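Local coordinates for aminopeptidase-like protein (Chaetomium thermophilum, PDB 5JM6) that probably acts as a zinc-dependent aminopeptidase of the M18 family, assembled as a dodecamer and linked to the Cvt pathway of selective autophagy, at residues Lys122-Ile134 / Ile377-Asp391. Sequence-based numbering, arbitrary orientation.
Sequences KPGNGIAMIAGHI and ILGQTYARSFLVSSD. With ZN (zinc ion), chain H.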
loop_
_atom_site.group_PDB
_atom_site.type_symbol
_atom_site.label_atom_id
_atom_site.label_comp_id
_atom_site.label_asym_id
_atom_site.label_seq_id
_atom_site.Cartn_x
_atom_site.Cartn_y
_atom_site.Cartn_z
ATOM N N LYS A 122 -50.132 -27.954 42.227
ATOM C CA LYS A 122 -49.770 -27.809 43.636
ATOM C C LYS A 122 -48.382 -27.177 43.687
ATOM O O LYS A 122 -47.602 -27.345 42.751
ATOM C CB LYS A 122 -49.754 -29.156 44.366
ATOM C CG LYS A 122 -50.798 -30.158 43.917
ATOM C CD LYS A 122 -50.295 -31.587 44.103
ATOM C CE LYS A 122 -48.982 -31.824 43.358
ATOM N NZ LYS A 122 -48.593 -33.265 43.320
ATOM N N PRO A 123 -48.067 -26.453 44.774
ATOM C CA PRO A 123 -46.718 -25.891 44.922
ATOM C C PRO A 123 -45.630 -26.953 44.778
ATOM O O PRO A 123 -45.708 -28.009 45.406
ATOM C CB PRO A 123 -46.734 -25.314 46.338
ATOM C CG PRO A 123 -48.164 -24.968 46.573
ATOM C CD PRO A 123 -48.960 -26.035 45.869
ATOM N N GLY A 124 -44.629 -26.667 43.952
ATOM C CA GLY A 124 -43.576 -27.622 43.663
ATOM C C GLY A 124 -43.687 -28.205 42.266
ATOM O O GLY A 124 -42.746 -28.825 41.768
ATOM N N ASN A 125 -44.840 -28.011 41.634
ATOM C CA ASN A 125 -45.039 -28.448 40.259
ATOM C C ASN A 125 -44.318 -27.521 39.292
ATOM O O ASN A 125 -44.128 -26.337 39.574
ATOM C CB ASN A 125 -46.529 -28.517 39.922
ATOM C CG ASN A 125 -47.238 -29.645 40.645
ATOM O OD1 ASN A 125 -46.639 -30.347 41.459
ATOM N ND2 ASN A 125 -48.523 -29.823 40.353
ATOM N N GLY A 126 -43.917 -28.068 38.151
ATOM C CA GLY A 126 -43.079 -27.344 37.216
ATOM C C GLY A 126 -43.820 -26.379 36.320
ATOM O O GLY A 126 -45.048 -26.378 36.251
ATOM N N ILE A 127 -43.049 -25.552 35.626
ATOM C CA ILE A 127 -43.592 -24.578 34.699
ATOM C C ILE A 127 -43.119 -24.892 33.288
ATOM O O ILE A 127 -41.938 -25.146 33.065
ATOM C CB ILE A 127 -43.169 -23.149 35.080
ATOM C CG1 ILE A 127 -43.414 -22.912 36.571
ATOM C CG2 ILE A 127 -43.908 -22.124 34.235
ATOM C CD1 ILE A 127 -42.469 -21.927 37.189
ATOM N N ALA A 128 -44.047 -24.890 32.340
ATOM C CA ALA A 128 -43.682 -24.978 30.936
ATOM C C ALA A 128 -43.755 -23.571 30.359
ATOM O O ALA A 128 -44.841 -23.014 30.200
ATOM C CB ALA A 128 -44.603 -25.931 30.189
ATOM N N MET A 129 -42.597 -22.994 30.055
ATOM C CA MET A 129 -42.538 -21.578 29.712
ATOM C C MET A 129 -41.848 -21.295 28.380
ATOM O O MET A 129 -40.889 -21.966 27.998
ATOM C CB MET A 129 -41.845 -20.793 30.834
ATOM C CG MET A 129 -40.554 -21.413 31.358
ATOM S SD MET A 129 -39.815 -20.433 32.683
ATOM C CE MET A 129 -39.742 -21.631 34.014
ATOM N N ILE A 130 -42.369 -20.292 27.680
ATOM C CA ILE A 130 -41.789 -19.804 26.436
ATOM C C ILE A 130 -41.440 -18.328 26.579
ATOM O O ILE A 130 -42.249 -17.537 27.064
ATOM C CB ILE A 130 -42.751 -19.977 25.244
ATOM C CG1 ILE A 130 -43.261 -21.417 25.164
ATOM C CG2 ILE A 130 -42.073 -19.559 23.943
ATOM C CD1 ILE A 130 -44.385 -21.605 24.166
ATOM N N ALA A 131 -40.234 -17.962 26.157
ATOM C CA ALA A 131 -39.801 -16.573 26.196
ATOM C C ALA A 131 -39.445 -16.079 24.797
ATOM O O ALA A 131 -38.893 -16.824 23.988
ATOM C CB ALA A 131 -38.618 -16.412 27.130
ATOM N N GLY A 132 -39.775 -14.823 24.519
ATOM C CA GLY A 132 -39.456 -14.200 23.248
ATOM C C GLY A 132 -39.372 -12.698 23.424
ATOM O O GLY A 132 -39.658 -12.187 24.507
ATOM N N HIS A 133 -38.975 -11.984 22.373
ATOM C CA HIS A 133 -38.937 -10.526 22.439
ATOM C C HIS A 133 -39.840 -9.901 21.381
ATOM O O HIS A 133 -39.955 -10.411 20.276
ATOM C CB HIS A 133 -37.502 -10.006 22.305
ATOM C CG HIS A 133 -36.895 -10.187 20.946
ATOM N ND1 HIS A 133 -36.910 -9.197 19.987
ATOM C CD2 HIS A 133 -36.213 -11.223 20.405
ATOM C CE1 HIS A 133 -36.286 -9.625 18.905
ATOM N NE2 HIS A 133 -35.853 -10.852 19.131
ATOM N N ILE A 134 -40.568 -8.858 21.762
ATOM C CA ILE A 134 -41.430 -8.149 20.820
ATOM C C ILE A 134 -40.921 -6.785 20.335
ATOM O O ILE A 134 -41.650 -6.066 19.650
ATOM C CB ILE A 134 -42.842 -7.989 21.392
ATOM C CG1 ILE A 134 -42.797 -7.434 22.810
ATOM C CG2 ILE A 134 -43.551 -9.333 21.391
ATOM C CD1 ILE A 134 -44.165 -7.097 23.345
ATOM N N ILE A 377 -38.635 -24.719 47.801
ATOM C CA ILE A 377 -39.928 -24.946 47.163
ATOM C C ILE A 377 -39.800 -24.354 45.762
ATOM O O ILE A 377 -40.237 -24.946 44.775
ATOM C CB ILE A 377 -41.137 -24.370 47.947
ATOM C CG1 ILE A 377 -42.440 -24.847 47.304
ATOM C CG2 ILE A 377 -41.129 -22.857 48.008
ATOM C CD1 ILE A 377 -42.485 -26.338 47.048
ATOM N N LEU A 378 -39.171 -23.182 45.693
ATOM C CA LEU A 378 -38.677 -22.644 44.441
ATOM C C LEU A 378 -37.366 -23.351 44.145
ATOM O O LEU A 378 -36.436 -23.320 44.948
ATOM C CB LEU A 378 -38.472 -21.128 44.518
ATOM C CG LEU A 378 -38.001 -20.453 43.227
ATOM C CD1 LEU A 378 -39.158 -20.283 42.254
ATOM C CD2 LEU A 378 -37.332 -19.117 43.512
ATOM N N GLY A 379 -37.286 -23.959 42.975
ATOM C CA GLY A 379 -36.145 -24.764 42.590
ATOM C C GLY A 379 -36.459 -26.244 42.601
ATOM O O GLY A 379 -35.898 -26.985 41.800
ATOM N N GLN A 380 -37.411 -26.666 43.426
ATOM C CA GLN A 380 -38.108 -27.909 43.145
ATOM C C GLN A 380 -38.980 -27.593 41.946
ATOM O O GLN A 380 -39.106 -28.391 41.018
ATOM C CB GLN A 380 -38.947 -28.395 44.327
ATOM C CG GLN A 380 -38.146 -28.907 45.506
ATOM C CD GLN A 380 -39.026 -29.539 46.569
ATOM O OE1 GLN A 380 -39.745 -30.501 46.303
ATOM N NE2 GLN A 380 -38.980 -28.992 47.781
ATOM N N THR A 381 -39.566 -26.400 41.973
ATOM C CA THR A 381 -40.343 -25.895 40.853
ATOM C C THR A 381 -39.469 -25.762 39.612
ATOM O O THR A 381 -39.806 -26.286 38.551
ATOM C CB THR A 381 -40.980 -24.530 41.174
ATOM O OG1 THR A 381 -41.810 -24.645 42.336
ATOM C CG2 THR A 381 -41.820 -24.051 40.005
ATOM N N TYR A 382 -38.343 -25.069 39.750
ATOM C CA TYR A 382 -37.445 -24.859 38.622
ATOM C C TYR A 382 -36.932 -26.191 38.062
ATOM O O TYR A 382 -36.810 -26.348 36.848
ATOM C CB TYR A 382 -36.276 -23.955 39.030
ATOM C CG TYR A 382 -36.640 -22.484 39.152
ATOM C CD1 TYR A 382 -37.653 -21.932 38.379
ATOM C CD2 TYR A 382 -35.969 -21.649 40.039
ATOM C CE1 TYR A 382 -37.988 -20.593 38.485
ATOM C CE2 TYR A 382 -36.296 -20.307 40.148
ATOM C CZ TYR A 382 -37.306 -19.785 39.368
ATOM O OH TYR A 382 -37.639 -18.453 39.473
ATOM N N ALA A 383 -36.665 -27.154 38.941
ATOM C CA ALA A 383 -36.148 -28.454 38.512
ATOM C C ALA A 383 -37.171 -29.261 37.714
ATOM O O ALA A 383 -36.806 -30.177 36.978
ATOM C CB ALA A 383 -35.677 -29.259 39.714
ATOM N N ARG A 384 -38.449 -28.943 37.879
ATOM C CA ARG A 384 -39.501 -29.613 37.122
ATOM C C ARG A 384 -39.921 -28.805 35.898
ATOM O O ARG A 384 -40.887 -29.152 35.217
ATOM C CB ARG A 384 -40.707 -29.898 38.018
ATOM C CG ARG A 384 -40.368 -30.771 39.215
ATOM C CD ARG A 384 -41.608 -31.292 39.917
ATOM N NE ARG A 384 -41.465 -31.216 41.369
ATOM C CZ ARG A 384 -41.094 -32.228 42.146
ATOM N NH1 ARG A 384 -40.832 -33.416 41.617
ATOM N NH2 ARG A 384 -40.990 -32.052 43.456
ATOM N N SER A 385 -39.211 -27.713 35.633
ATOM C CA SER A 385 -39.605 -26.824 34.551
ATOM C C SER A 385 -38.783 -27.020 33.283
ATOM O O SER A 385 -37.809 -27.774 33.260
ATOM C CB SER A 385 -39.493 -25.370 35.013
ATOM O OG SER A 385 -40.390 -25.110 36.080
ATOM N N PHE A 386 -39.201 -26.332 32.226
ATOM C CA PHE A 386 -38.453 -26.272 30.981
ATOM C C PHE A 386 -38.751 -24.942 30.299
ATOM O O PHE A 386 -39.904 -24.514 30.248
ATOM C CB PHE A 386 -38.815 -27.449 30.075
ATOM C CG PHE A 386 -37.896 -27.614 28.901
ATOM C CD1 PHE A 386 -38.085 -26.876 27.745
ATOM C CD2 PHE A 386 -36.845 -28.514 28.950
ATOM C CE1 PHE A 386 -37.245 -27.027 26.664
ATOM C CE2 PHE A 386 -35.999 -28.670 27.869
ATOM C CZ PHE A 386 -36.201 -27.924 26.724
ATOM N N LEU A 387 -37.721 -24.312 29.748
ATOM C CA LEU A 387 -37.877 -23.012 29.107
ATOM C C LEU A 387 -37.514 -23.071 27.635
ATOM O O LEU A 387 -36.366 -23.334 27.282
ATOM C CB LEU A 387 -37.011 -21.953 29.794
ATOM C CG LEU A 387 -36.930 -20.641 29.004
ATOM C CD1 LEU A 387 -38.180 -19.793 29.213
ATOM C CD2 LEU A 387 -35.661 -19.851 29.315
ATOM N N VAL A 388 -38.490 -22.816 26.773
ATOM C CA VAL A 388 -38.192 -22.668 25.360
ATOM C C VAL A 388 -37.995 -21.186 25.068
ATOM O O VAL A 388 -38.943 -20.402 25.090
ATOM C CB VAL A 388 -39.307 -23.251 24.470
ATOM C CG1 VAL A 388 -39.039 -22.940 23.009
ATOM C CG2 VAL A 388 -39.421 -24.754 24.685
ATOM N N SER A 389 -36.746 -20.815 24.801
ATOM C CA SER A 389 -36.398 -19.442 24.463
ATOM C C SER A 389 -36.405 -19.313 22.952
ATOM O O SER A 389 -35.557 -19.890 22.271
ATOM C CB SER A 389 -35.029 -19.070 25.038
ATOM O OG SER A 389 -34.551 -17.855 24.489
ATOM N N SER A 390 -37.361 -18.561 22.423
ATOM C CA SER A 390 -37.590 -18.589 20.988
ATOM C C SER A 390 -37.302 -17.262 20.290
ATOM O O SER A 390 -38.005 -16.273 20.488
ATOM C CB SER A 390 -39.026 -19.036 20.697
ATOM O OG SER A 390 -39.972 -18.055 21.078
ATOM N N ASP A 391 -36.247 -17.268 19.479
ATOM C CA ASP A 391 -35.939 -16.174 18.564
ATOM C C ASP A 391 -35.891 -16.744 17.152
ATOM O O ASP A 391 -35.651 -17.934 16.975
ATOM C CB ASP A 391 -34.606 -15.505 18.919
ATOM C CG ASP A 391 -34.512 -14.079 18.401
ATOM O OD1 ASP A 391 -35.433 -13.652 17.676
ATOM O OD2 ASP A 391 -33.521 -13.386 18.714
HETATM ZN ZN ZN H . -34.543 -11.822 17.759
#
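One of the two zinc sites of this M18 peptidase sits toward the C-terminal end of strand 127-133 and along strand 386-394, its parallel neighbour in the central mixed sheet, and His133 and Asp391 meet there on one zinc ion. His133 NE2 binds the metal at 2.1 Å, while Asp391 grips it with both carboxylate oxygens, OD1 at 2.0 Å from the zinc; the imidazole and carboxylate planes are perpendicular. Asp306, which also binds the second zinc ion, completes this site, and His133 ND1 is hydrogen-bonded to Asp135 OD1, which orients the ring for the metal. Alternating backbone bonds run from Phe386 N to Ile127 O up to Ser390 N to Ala131 O, the latter 2.8 Å and almost straight at 176°. On one face of the sheet, Leu387 CD1 lies 3.6 Å from Met129 CG and also touches Ala131 CB; Leu387 CG is anti to its own N (chi1 169°), which carries the branch toward the neighbouring strand. At the strand starts, Ser385 OG accepts from Ile127 N at 2.7 Å and donates to Thr381 O, tying the strand entry to the weakly bonded helical turn around 380-383. Beyond it, Arg384 NE reaches Gly124 O at 2.7 Å, the oxygen lying at the guanidinium edge. An alanine here would probably leave that carbonyl without its charged partner and the type II turn 122-125 less firmly fastened. Arg384 NE is tilted 31° from the carbonyl plane of Gly124.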